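Long-range contacts in transthyretin-like protein (Klebsiella pneumoniae subsp. pneumoniae, PDB 3QVA), which probably catalyses the hydrolysis of 5-hydroxyisourate to 2-oxo-4-hydroxy-4-carboxy-5-ureidoimidazoline, a step of purine metabolism, as a homotetramer: residues T11-I16 against H98-F103; D18-T23 against I105-W110; G27-L32 against T66-A71; R62-A67 against R84-F89. All coordinates share one frame; numbering follows the deposited sequence.

From the N terminus, strand 12-18 forms contact 1 with strand 99-106, closing a loop of 81 residues, most of the chain. The turn that follows it, 18-23, forms contact 2 with 105-110, so contacts 1 and 2 cross, contact 2 taking up where the pairing of strands 12-18 and 99-106 ends. Contacts 3 and 4 nest inside both loops. Contact 3 pairs strand 29-34 with strand 62-67, and contact 4 begins on that second strand and pairs it with strand 82-90, sharing T66 and A67. Two sheets result, one holding contacts 1 and 2, the other contacts 3 and 4. They meet in the core, where F103 reaches A67 and I87, and W110 reaches A85.

Contact 1. Residues T11-I16 against H98-F103; sequences TLSTHI and HFHLPF
S13 fits into the hollow between H98 and H100 where strands 12-18 and 99-106 pair in parallel, in one sheet of the transthyretin-like beta sandwich. With OG between the backbone N and the carbonyl carbon (chi1 62°), S13 meets both imidazoles at their edges, S13 OG bonding H98 NE2 at 2.6 Å and H100 ND1 at 2.8 Å. T11 OG1 takes the other nitrogen, H98 ND1, at 2.6 Å, and bonds at both ring nitrogens thus fix the rotation of the H98 ring. Further along, H15 CB is a bump against the H100 edge, 3.7 Å from CE1. The H15 ring itself leads off to S116 of a neighbouring subunit and lies about 4 Å from a bound phosphate, consistent with a pocket at the subunit interface. The opposite face is apolar: L12 CD1 nestles against F99 CB (3.7 Å) and L101 CD1, and I16 lies beside F103, pointing the same way. Near P102 the regular ladder lapses, and the buried H15 N finds no partner. There T14 OG1, anti to its backbone N, donates to L101 O at 2.6 Å from above the carbonyl plane, while resting 3.3 Å from F103 CD2 at the ring edge.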
loop_
_atom_site.group_PDB
_atom_site.type_symbol
_atom_site.label_atom_id
_atom_site.label_comp_id
_atom_site.label_asym_id
_atom_site.label_seq_id
_atom_site.Cartn_x
_atom_site.Cartn_y
_atom_site.Cartn_z
ATOM N N THR A 11 16.965 -2.555 17.791
ATOM C CA THR A 11 15.721 -3.136 18.288
ATOM C C THR A 11 14.688 -3.237 17.163
ATOM O O THR A 11 14.787 -2.542 16.149
ATOM C CB THR A 11 15.131 -2.308 19.447
ATOM O OG1 THR A 11 15.163 -0.918 19.103
ATOM C CG2 THR A 11 15.919 -2.527 20.734
ATOM N N LEU A 12 13.705 -4.113 17.347
ATOM C CA LEU A 12 12.685 -4.340 16.331
ATOM C C LEU A 12 11.283 -4.274 16.920
ATOM O O LEU A 12 10.998 -4.896 17.945
ATOM C CB LEU A 12 12.907 -5.690 15.649
ATOM C CG LEU A 12 11.888 -6.159 14.605
ATOM C CD1 LEU A 12 11.911 -5.258 13.366
ATOM C CD2 LEU A 12 12.155 -7.600 14.221
ATOM N N SER A 13 10.408 -3.524 16.254
ATOM C CA SER A 13 9.011 -3.461 16.647
ATOM C C SER A 13 8.098 -3.593 15.435
ATOM O O SER A 13 8.529 -3.403 14.290
ATOM C CB SER A 13 8.716 -2.154 17.380
ATOM O OG SER A 13 8.947 -1.030 16.546
ATOM N N THR A 14 6.840 -3.932 15.694
ATOM C CA THR A 14 5.831 -3.908 14.642
ATOM C C THR A 14 4.500 -3.362 15.133
ATOM O O THR A 14 4.276 -3.182 16.341
ATOM C CB THR A 14 5.656 -5.293 13.938
ATOM O OG1 THR A 14 4.949 -5.117 12.701
ATOM C CG2 THR A 14 4.894 -6.273 14.820
ATOM N N HIS A 15 3.635 -3.085 14.164
ATOM C CA HIS A 15 2.310 -2.562 14.383
ATOM C C HIS A 15 1.499 -3.129 13.230
ATOM O O HIS A 15 1.922 -3.045 12.081
ATOM C CB HIS A 15 2.367 -1.030 14.332
ATOM C CG HIS A 15 1.049 -0.351 14.548
ATOM N ND1 HIS A 15 0.778 0.905 14.049
ATOM C CD2 HIS A 15 -0.062 -0.738 15.219
ATOM C CE1 HIS A 15 -0.445 1.261 14.399
ATOM N NE2 HIS A 15 -0.975 0.284 15.114
ATOM N N ILE A 16 0.366 -3.753 13.533
ATOM C CA ILE A 16 -0.466 -4.336 12.492
ATOM C C ILE A 16 -1.829 -3.665 12.494
ATOM O O ILE A 16 -2.520 -3.635 13.508
ATOM C CB ILE A 16 -0.599 -5.881 12.626
ATOM C CG1 ILE A 16 0.789 -6.530 12.698
ATOM C CG2 ILE A 16 -1.412 -6.443 11.463
ATOM C CD1 ILE A 16 0.795 -8.058 12.549
ATOM N N HIS A 98 16.580 2.021 15.288
ATOM C CA HIS A 98 15.397 1.191 15.493
ATOM C C HIS A 98 14.753 0.778 14.171
ATOM O O HIS A 98 14.660 1.578 13.237
ATOM C CB HIS A 98 14.380 1.928 16.370
ATOM C CG HIS A 98 13.188 1.099 16.738
ATOM N ND1 HIS A 98 13.268 0.019 17.589
ATOM C CD2 HIS A 98 11.889 1.189 16.365
ATOM C CE1 HIS A 98 12.070 -0.521 17.728
ATOM N NE2 HIS A 98 11.216 0.172 16.997
ATOM N N PHE A 99 14.324 -0.479 14.098
ATOM C CA PHE A 99 13.550 -0.963 12.963
ATOM C C PHE A 99 12.099 -1.084 13.392
ATOM O O PHE A 99 11.761 -1.888 14.262
ATOM C CB PHE A 99 14.060 -2.322 12.476
ATOM C CG PHE A 99 15.334 -2.253 11.688
ATOM C CD1 PHE A 99 16.554 -2.050 12.324
ATOM C CD2 PHE A 99 15.319 -2.425 10.305
ATOM C CE1 PHE A 99 17.742 -1.996 11.593
ATOM C CE2 PHE A 99 16.503 -2.378 9.568
ATOM C CZ PHE A 99 17.713 -2.163 10.212
ATOM N N HIS A 100 11.248 -0.261 12.797
ATOM C CA HIS A 100 9.815 -0.392 12.980
ATOM C C HIS A 100 9.249 -0.818 11.638
ATOM O O HIS A 100 9.329 -0.068 10.667
ATOM C CB HIS A 100 9.199 0.929 13.446
ATOM C CG HIS A 100 7.730 0.849 13.715
ATOM N ND1 HIS A 100 7.189 -0.016 14.644
ATOM C CD2 HIS A 100 6.688 1.534 13.186
ATOM C CE1 HIS A 100 5.876 0.133 14.668
ATOM N NE2 HIS A 100 5.546 1.066 13.792
ATOM N N LEU A 101 8.703 -2.027 11.583
ATOM C CA LEU A 101 8.246 -2.608 10.322
ATOM C C LEU A 101 6.778 -3.029 10.418
ATOM O O LEU A 101 6.486 -4.177 10.771
ATOM C CB LEU A 101 9.137 -3.796 9.928
ATOM C CG LEU A 101 10.646 -3.558 9.765
ATOM C CD1 LEU A 101 11.373 -4.868 9.527
ATOM C CD2 LEU A 101 10.950 -2.583 8.639
ATOM N N PRO A 102 5.850 -2.097 10.116
ATOM C CA PRO A 102 4.427 -2.393 10.223
ATOM C C PRO A 102 3.904 -3.313 9.128
ATOM O O PRO A 102 4.547 -3.470 8.083
ATOM C CB PRO A 102 3.760 -1.010 10.105
ATOM C CG PRO A 102 4.871 -0.021 10.373
ATOM C CD PRO A 102 6.084 -0.673 9.817
ATOM N N PHE A 103 2.748 -3.917 9.401
ATOM C CA PHE A 103 1.972 -4.681 8.429
ATOM C C PHE A 103 0.629 -3.977 8.269
ATOM O O PHE A 103 -0.114 -3.843 9.243
ATOM C CB PHE A 103 1.671 -6.089 8.960
ATOM C CG PHE A 103 2.870 -6.998 9.077
ATOM C CD1 PHE A 103 3.141 -7.940 8.086
ATOM C CD2 PHE A 103 3.693 -6.952 10.201
ATOM C CE1 PHE A 103 4.231 -8.806 8.189
ATOM C CE2 PHE A 103 4.794 -7.812 10.317
ATOM C CZ PHE A 103 5.062 -8.745 9.307
#

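Contact 2. Residues D18-T23 against I105-W110; sequences DISTGT and IAPGGW
I19 lays its CG1 branch against the methyl of A106, with I19 CG1 to A106 CB at 4.0 Å, as the turn after strand 12-18 comes alongside the end of strand 99-106. The chi1 of 73°, which puts CG1 between the backbone N and the carbonyl carbon, also brings I19 CG1 within 3.5 Å of I105 O. A single backbone bond joins the segments: I19 N donates to I105 O at 2.8 Å, the last rung after the parallel D18-I105 pairing. Next to I19, S20 CB rests on the proline ring, 3.8 Å from P107 CD.

The shape of the first loop is set by D18. Its OD1 accepts from S20 OG at 2.5 Å and from S20 N at 3.0 Å, both from the same face of the carboxylate; the second bond makes an Asx turn. D18 OD1 also stands 3.2 Å from I105 O, two acceptors side by side, a repulsion that R78 probably offsets by forming a salt bridge with D18 OD2 and bonding S20 OG. G22 and T23 together face D18 in a G1 beta bulge, and T21 OG1 is hydrogen-bonded to T23 OG1.

The second segment folds back through a type I turn from A106 to G109, and W110 meets W110 of a second subunit edge-to-face. Across another interface, I19 and S20 pack on I19 and S20 of the fourth subunit. Paired AB and GH loops meeting their copies in this way are typical of the dimer-dimer interface of transthyretin-family tetramers.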
loop_
_atom_site.group_PDB
_atom_site.type_symbol
_atom_site.label_atom_id
_atom_site.label_comp_id
_atom_site.label_asym_id
_atom_site.label_seq_id
_atom_site.Cartn_x
_atom_site.Cartn_y
_atom_site.Cartn_z
ATOM N N ASP A 18 -5.556 -3.497 10.463
ATOM C CA ASP A 18 -6.467 -4.085 9.493
ATOM C C ASP A 18 -7.133 -2.943 8.739
ATOM O O ASP A 18 -8.067 -2.305 9.243
ATOM C CB ASP A 18 -7.512 -4.982 10.172
ATOM C CG ASP A 18 -8.479 -5.631 9.177
ATOM O OD1 ASP A 18 -8.351 -5.422 7.949
ATOM O OD2 ASP A 18 -9.388 -6.369 9.623
ATOM N N ILE A 19 -6.648 -2.679 7.526
ATOM C CA ILE A 19 -7.153 -1.544 6.765
ATOM C C ILE A 19 -8.521 -1.826 6.140
ATOM O O ILE A 19 -9.160 -0.917 5.626
ATOM C CB ILE A 19 -6.137 -1.020 5.719
ATOM C CG1 ILE A 19 -6.023 -1.985 4.532
ATOM C CG2 ILE A 19 -4.778 -0.742 6.391
ATOM C CD1 ILE A 19 -5.235 -1.408 3.342
ATOM N N SER A 20 -8.976 -3.076 6.208
ATOM C CA SER A 20 -10.323 -3.410 5.753
ATOM C C SER A 20 -11.370 -2.815 6.706
ATOM O O SER A 20 -12.493 -2.521 6.298
ATOM C CB SER A 20 -10.496 -4.924 5.591
ATOM O OG SER A 20 -10.596 -5.571 6.844
ATOM N N THR A 21 -10.979 -2.606 7.963
ATOM C CA THR A 21 -11.873 -2.032 8.975
ATOM C C THR A 21 -11.364 -0.715 9.569
ATOM O O THR A 21 -12.117 0.007 10.236
ATOM C CB THR A 21 -12.128 -3.028 10.130
ATOM O OG1 THR A 21 -10.894 -3.300 10.805
ATOM C CG2 THR A 21 -12.740 -4.325 9.615
ATOM N N GLY A 22 -10.093 -0.402 9.337
ATOM C CA GLY A 22 -9.464 0.784 9.909
ATOM C C GLY A 22 -9.213 0.685 11.406
ATOM O O GLY A 22 -9.314 1.680 12.126
ATOM N N THR A 23 -8.892 -0.518 11.876
ATOM C CA THR A 23 -8.654 -0.754 13.298
ATOM C C THR A 23 -7.355 -1.532 13.497
ATOM O O THR A 23 -6.928 -2.266 12.596
ATOM C CB THR A 23 -9.814 -1.546 13.949
ATOM O OG1 THR A 23 -9.988 -2.789 13.260
ATOM C CG2 THR A 23 -11.115 -0.753 13.898
ATOM N N ILE A 105 -2.777 -4.704 6.689
ATOM C CA ILE A 105 -3.361 -5.945 6.177
ATOM C C ILE A 105 -4.842 -5.837 5.824
ATOM O O ILE A 105 -5.566 -4.988 6.356
ATOM C CB ILE A 105 -3.118 -7.143 7.149
ATOM C CG1 ILE A 105 -3.998 -7.035 8.409
ATOM C CG2 ILE A 105 -1.637 -7.221 7.521
ATOM C CD1 ILE A 105 -3.937 -8.270 9.324
ATOM N N ALA A 106 -5.263 -6.713 4.917
ATOM C CA ALA A 106 -6.653 -6.847 4.495
ATOM C C ALA A 106 -6.809 -8.225 3.869
ATOM O O ALA A 106 -5.813 -8.823 3.433
ATOM C CB ALA A 106 -7.017 -5.745 3.481
ATOM N N PRO A 107 -8.050 -8.755 3.812
ATOM C CA PRO A 107 -8.179 -10.061 3.170
ATOM C C PRO A 107 -7.655 -10.091 1.730
ATOM O O PRO A 107 -7.160 -11.126 1.281
ATOM C CB PRO A 107 -9.686 -10.329 3.235
ATOM C CG PRO A 107 -10.088 -9.660 4.514
ATOM C CD PRO A 107 -9.289 -8.372 4.517
ATOM N N GLY A 108 -7.731 -8.966 1.023
ATOM C CA GLY A 108 -7.341 -8.937 -0.382
ATOM C C GLY A 108 -5.996 -8.311 -0.698
ATOM O O GLY A 108 -5.701 -8.047 -1.858
ATOM N N GLY A 109 -5.172 -8.092 0.315
ATOM C CA GLY A 109 -3.842 -7.518 0.069
ATOM C C GLY A 109 -3.162 -7.070 1.333
ATOM O O GLY A 109 -3.798 -6.919 2.381
ATOM N N TRP A 110 -1.850 -6.883 1.254
ATOM C CA TRP A 110 -1.123 -6.383 2.405
ATOM C C TRP A 110 0.130 -5.649 1.987
ATOM O O TRP A 110 0.609 -5.799 0.851
ATOM C CB TRP A 110 -0.816 -7.508 3.411
ATOM C CG TRP A 110 0.190 -8.535 2.949
ATOM C CD1 TRP A 110 -0.053 -9.638 2.186
ATOM C CD2 TRP A 110 1.586 -8.556 3.257
ATOM N NE1 TRP A 110 1.115 -10.343 1.989
ATOM C CE2 TRP A 110 2.134 -9.700 2.637
ATOM C CE3 TRP A 110 2.428 -7.716 4.000
ATOM C CZ2 TRP A 110 3.492 -10.028 2.734
ATOM C CZ3 TRP A 110 3.778 -8.043 4.102
ATOM C CH2 TRP A 110 4.295 -9.190 3.465
#

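Contact 3. Residues G27-L32 against T66-A71; sequences GVTVSL and TAETGA
T66 O is gripped by S31 N at 2.9 Å and by a bridging water, and V30 CA leans on it through a C-H contact. This is the antiparallel pairing of strands 29-34 and 62-67 inside the four-stranded sheet of the transthyretin-like sandwich. S31 and T66 form a hydrogen-bonded pair, closed by T66 N to S31 O at 2.8 Å, while V30 and A67 form the non-hydrogen-bonded pair beside it. The ladder ends with E68 N to T29 O, also 2.8 Å and nearly straight at 171°. E68 then centres an inverse gamma turn and takes the N-cap position of helix 69-75.

On the face of S31 and T66, water knits the polar groups together. The water on T66 O also accepts from S31 OG and donates to E68 OE2, whose partner oxygen OE1 holds R84 in a salt bridge. Another water spans T29 N and E68 O where the strands part.

The other face belongs to the core between the sheets, where I16 packs on V28, V30 and A67. V28 CG1, anti to its backbone N (chi1 -175°), reaches 4.2 Å from A67 CB, and V30 CG2 touches that same methyl at 4.1 Å.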
loop_
_atom_site.group_PDB
_atom_site.type_symbol
_atom_site.label_atom_id
_atom_site.label_comp_id
_atom_site.label_asym_id
_atom_site.label_seq_id
_atom_site.Cartn_x
_atom_site.Cartn_y
_atom_site.Cartn_z
ATOM N N GLY A 27 -4.256 -9.661 18.500
ATOM C CA GLY A 27 -4.172 -11.119 18.598
ATOM C C GLY A 27 -3.560 -11.816 17.391
ATOM O O GLY A 27 -3.795 -13.003 17.175
ATOM N N VAL A 28 -2.786 -11.079 16.600
ATOM C CA VAL A 28 -2.052 -11.669 15.475
ATOM C C VAL A 28 -0.732 -12.197 16.006
ATOM O O VAL A 28 0.012 -11.463 16.671
ATOM C CB VAL A 28 -1.750 -10.636 14.357
ATOM C CG1 VAL A 28 -1.100 -11.322 13.153
ATOM C CG2 VAL A 28 -3.015 -9.910 13.932
ATOM N N THR A 29 -0.444 -13.464 15.723
ATOM C CA THR A 29 0.844 -14.049 16.076
ATOM C C THR A 29 1.892 -13.619 15.062
ATOM O O THR A 29 1.650 -13.678 13.859
ATOM C CB THR A 29 0.766 -15.596 16.155
ATOM O OG1 THR A 29 -0.031 -15.957 17.290
ATOM C CG2 THR A 29 2.150 -16.203 16.325
ATOM N N VAL A 30 3.039 -13.168 15.565
ATOM C CA VAL A 30 4.157 -12.726 14.732
ATOM C C VAL A 30 5.461 -13.346 15.230
ATOM O O VAL A 30 5.827 -13.188 16.402
ATOM C CB VAL A 30 4.311 -11.178 14.724
ATOM C CG1 VAL A 30 5.343 -10.752 13.685
ATOM C CG2 VAL A 30 2.976 -10.486 14.462
ATOM N N SER A 31 6.167 -14.036 14.335
ATOM C CA SER A 31 7.431 -14.675 14.686
ATOM C C SER A 31 8.632 -13.997 14.041
ATOM O O SER A 31 8.539 -13.448 12.941
ATOM C CB SER A 31 7.409 -16.165 14.327
ATOM O OG SER A 31 7.358 -16.359 12.922
ATOM N N LEU A 32 9.761 -14.038 14.745
ATOM C CA LEU A 32 11.020 -13.545 14.211
ATOM C C LEU A 32 11.984 -14.713 14.088
ATOM O O LEU A 32 12.145 -15.491 15.030
ATOM C CB LEU A 32 11.629 -12.472 15.120
ATOM C CG LEU A 32 13.010 -11.939 14.716
ATOM C CD1 LEU A 32 12.941 -11.181 13.394
ATOM C CD2 LEU A 32 13.593 -11.054 15.817
ATOM N N THR A 66 7.348 -12.856 10.441
ATOM C CA THR A 66 6.197 -13.491 9.818
ATOM C C THR A 66 4.934 -13.298 10.641
ATOM O O THR A 66 4.851 -13.772 11.777
ATOM C CB THR A 66 6.441 -14.998 9.601
ATOM O OG1 THR A 66 7.643 -15.177 8.836
ATOM C CG2 THR A 66 5.260 -15.639 8.862
ATOM N N ALA A 67 3.953 -12.619 10.053
ATOM C CA ALA A 67 2.667 -12.403 10.712
ATOM C C ALA A 67 1.670 -13.434 10.216
ATOM O O ALA A 67 1.508 -13.627 9.014
ATOM C CB ALA A 67 2.153 -10.984 10.454
ATOM N N GLU A 68 1.010 -14.116 11.148
ATOM C CA GLU A 68 0.084 -15.171 10.784
ATOM C C GLU A 68 -1.282 -14.568 10.470
ATOM O O GLU A 68 -2.250 -14.725 11.214
ATOM C CB GLU A 68 0.020 -16.223 11.896
ATOM C CG GLU A 68 1.350 -16.961 12.074
ATOM C CD GLU A 68 1.680 -17.853 10.891
ATOM O OE1 GLU A 68 0.747 -18.463 10.337
ATOM O OE2 GLU A 68 2.873 -17.947 10.514
ATOM N N THR A 69 -1.345 -13.869 9.347
ATOM C CA THR A 69 -2.518 -13.082 8.992
ATOM C C THR A 69 -3.698 -13.943 8.540
ATOM O O THR A 69 -4.855 -13.661 8.891
ATOM C CB THR A 69 -2.176 -12.050 7.906
ATOM O OG1 THR A 69 -1.602 -12.721 6.779
ATOM C CG2 THR A 69 -1.167 -11.035 8.448
ATOM N N GLY A 70 -3.408 -15.002 7.784
ATOM C CA GLY A 70 -4.453 -15.887 7.266
ATOM C C GLY A 70 -5.218 -16.556 8.391
ATOM O O GLY A 70 -6.455 -16.614 8.364
ATOM N N ALA A 71 -4.480 -17.031 9.395
ATOM C CA ALA A 71 -5.069 -17.669 10.580
ATOM C C ALA A 71 -5.926 -16.687 11.371
ATOM O O ALA A 71 -6.996 -17.053 11.873
ATOM C CB ALA A 71 -3.979 -18.264 11.463
HETATM O O HOH W 1 -2.395 -15.014 13.993
HETATM O O HOH W 2 9.564 -15.401 10.961
HETATM O O HOH W 3 4.793 -16.970 12.344
#

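Contact 4. Residues R62-A67 against R84-F89; sequences RYCLTA and RAQIDF
Y63 and F89 open an antiparallel ladder between strands 62-67 and 82-90, neighbours (E and F) in the CBEF sheet of the transthyretin fold. Backbone bonds come in pairs at every second residue: Y63 with F89, L65 with I87, and A67 with A85. I87 N to L65 O, at 2.8 Å and 178°, is almost perfectly straight. Between these rungs, C64 CA and T66 CA direct C-H contacts at I87 O and A85 O.

The polar side chains share the face of C64, T66, Q86 and D88. Across the two strands, D88 OD2 lies 3.5 Å from C64 SG. The other carboxylate oxygen, D88 OD1, turns to a neighbouring subunit, where it meets R84 of that chain in a salt bridge between subunits. Strand 82-90 also pairs antiparallel with its copy there, so the sheet continues across the dimer.

The apolar side chains fill the other face, toward the opposite sheet. A85, I87 and A67 cover F103, and F89 meets L12 and L101. L65 has a chi1 of -103°, away from any staggered position, and crosses F89 obliquely with L65 CG 4.1 Å from F89 CE2. The Y63 and F89 rings lie near parallel but slid apart, centroids 6.0 Å from each other, with little overlap. The closer contact between the two is CH-pi: Y63 CB sits over one face of the F89 ring, offset toward the rim, 3.6 Å from F89 CZ.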
loop_
_atom_site.group_PDB
_atom_site.type_symbol
_atom_site.label_atom_id
_atom_site.label_comp_id
_atom_site.label_asym_id
_atom_site.label_seq_id
_atom_site.Cartn_x
_atom_site.Cartn_y
_atom_site.Cartn_z
ATOM N N ARG A 62 20.532 -11.193 8.577
ATOM C CA ARG A 62 19.299 -11.281 7.798
ATOM C C ARG A 62 18.174 -11.920 8.603
ATOM O O ARG A 62 18.335 -13.008 9.167
ATOM C CB ARG A 62 19.551 -12.037 6.500
ATOM C CG ARG A 62 20.416 -11.261 5.515
ATOM C CD ARG A 62 21.102 -12.188 4.525
ATOM N NE ARG A 62 20.167 -12.755 3.556
ATOM C CZ ARG A 62 19.789 -14.031 3.513
ATOM N NH1 ARG A 62 20.263 -14.914 4.386
ATOM N NH2 ARG A 62 18.931 -14.426 2.581
ATOM N N TYR A 63 17.038 -11.230 8.651
ATOM C CA TYR A 63 15.918 -11.638 9.488
ATOM C C TYR A 63 14.634 -11.815 8.697
ATOM O O TYR A 63 14.494 -11.323 7.579
ATOM C CB TYR A 63 15.673 -10.614 10.594
ATOM C CG TYR A 63 16.780 -10.512 11.612
ATOM C CD1 TYR A 63 17.829 -9.614 11.437
ATOM C CD2 TYR A 63 16.765 -11.296 12.764
ATOM C CE1 TYR A 63 18.849 -9.507 12.373
ATOM C CE2 TYR A 63 17.782 -11.194 13.711
ATOM C CZ TYR A 63 18.818 -10.297 13.507
ATOM O OH TYR A 63 19.826 -10.191 14.438
ATOM N N CYS A 64 13.693 -12.513 9.315
ATOM C CA CYS A 64 12.403 -12.771 8.726
ATOM C C CYS A 64 11.348 -12.563 9.805
ATOM O O CYS A 64 11.374 -13.247 10.832
ATOM C CB CYS A 64 12.374 -14.205 8.208
ATOM S SG CYS A 64 10.855 -14.677 7.430
ATOM N N LEU A 65 10.452 -11.598 9.590
ATOM C CA LEU A 65 9.291 -11.399 10.463
ATOM C C LEU A 65 8.068 -11.958 9.776
ATOM O O LEU A 65 7.771 -11.569 8.657
ATOM C CB LEU A 65 9.035 -9.913 10.719
ATOM C CG LEU A 65 9.393 -9.166 11.996
ATOM C CD1 LEU A 65 8.696 -7.806 11.940
ATOM C CD2 LEU A 65 8.996 -9.912 13.268
ATOM N N THR A 66 7.348 -12.856 10.441
ATOM C CA THR A 66 6.197 -13.491 9.818
ATOM C C THR A 66 4.934 -13.298 10.641
ATOM O O THR A 66 4.851 -13.772 11.777
ATOM C CB THR A 66 6.441 -14.998 9.601
ATOM O OG1 THR A 66 7.643 -15.177 8.836
ATOM C CG2 THR A 66 5.260 -15.639 8.862
ATOM N N ALA A 67 3.953 -12.619 10.053
ATOM C CA ALA A 67 2.667 -12.403 10.712
ATOM C C ALA A 67 1.670 -13.434 10.216
ATOM O O ALA A 67 1.508 -13.627 9.014
ATOM C CB ALA A 67 2.153 -10.984 10.454
ATOM N N ARG A 84 -0.191 -16.039 4.997
ATOM C CA ARG A 84 0.578 -15.344 6.025
ATOM C C ARG A 84 1.301 -14.190 5.349
ATOM O O ARG A 84 1.245 -14.061 4.123
ATOM C CB ARG A 84 1.572 -16.282 6.735
ATOM C CG ARG A 84 2.409 -17.169 5.821
ATOM C CD ARG A 84 3.192 -18.202 6.626
ATOM N NE ARG A 84 2.334 -18.888 7.589
ATOM C CZ ARG A 84 1.459 -19.838 7.270
ATOM N NH1 ARG A 84 0.714 -20.400 8.214
ATOM N NH2 ARG A 84 1.323 -20.223 6.006
ATOM N N ALA A 85 1.952 -13.354 6.148
ATOM C CA ALA A 85 2.676 -12.209 5.638
ATOM C C ALA A 85 4.101 -12.272 6.163
ATOM O O ALA A 85 4.341 -12.088 7.355
ATOM C CB ALA A 85 1.984 -10.910 6.069
ATOM N N GLN A 86 5.035 -12.564 5.263
ATOM C CA GLN A 86 6.439 -12.680 5.616
ATOM C C GLN A 86 7.218 -11.478 5.088
ATOM O O GLN A 86 7.138 -11.154 3.896
ATOM C CB GLN A 86 7.019 -13.985 5.058
ATOM C CG GLN A 86 8.495 -14.168 5.358
ATOM C CD GLN A 86 9.072 -15.448 4.771
ATOM O OE1 GLN A 86 9.966 -15.401 3.922
ATOM N NE2 GLN A 86 8.566 -16.594 5.217
ATOM N N ILE A 87 7.962 -10.825 5.984
ATOM C CA ILE A 87 8.887 -9.759 5.612
ATOM C C ILE A 87 10.322 -10.262 5.762
ATOM O O ILE A 87 10.691 -10.834 6.799
ATOM C CB ILE A 87 8.719 -8.513 6.501
ATOM C CG1 ILE A 87 7.301 -7.948 6.403
ATOM C CG2 ILE A 87 9.745 -7.437 6.108
ATOM C CD1 ILE A 87 7.045 -6.872 7.462
ATOM N N ASP A 88 11.124 -10.048 4.727
ATOM C CA ASP A 88 12.529 -10.440 4.763
ATOM C C ASP A 88 13.373 -9.182 4.693
ATOM O O ASP A 88 13.274 -8.417 3.734
ATOM C CB ASP A 88 12.834 -11.366 3.590
ATOM C CG ASP A 88 12.131 -12.694 3.712
ATOM O OD1 ASP A 88 11.129 -12.910 2.989
ATOM O OD2 ASP A 88 12.575 -13.511 4.553
ATOM N N PHE A 89 14.179 -8.951 5.725
ATOM C CA PHE A 89 14.924 -7.705 5.821
ATOM C C PHE A 89 16.330 -7.913 6.374
ATOM O O PHE A 89 16.684 -9.009 6.817
ATOM C CB PHE A 89 14.145 -6.653 6.634
ATOM C CG PHE A 89 13.948 -7.014 8.085
ATOM C CD1 PHE A 89 14.746 -6.436 9.071
ATOM C CD2 PHE A 89 12.962 -7.921 8.467
ATOM C CE1 PHE A 89 14.567 -6.756 10.415
ATOM C CE2 PHE A 89 12.776 -8.250 9.814
ATOM C CZ PHE A 89 13.579 -7.664 10.784
HETATM O O HOH W 4 15.232 -13.493 5.214
#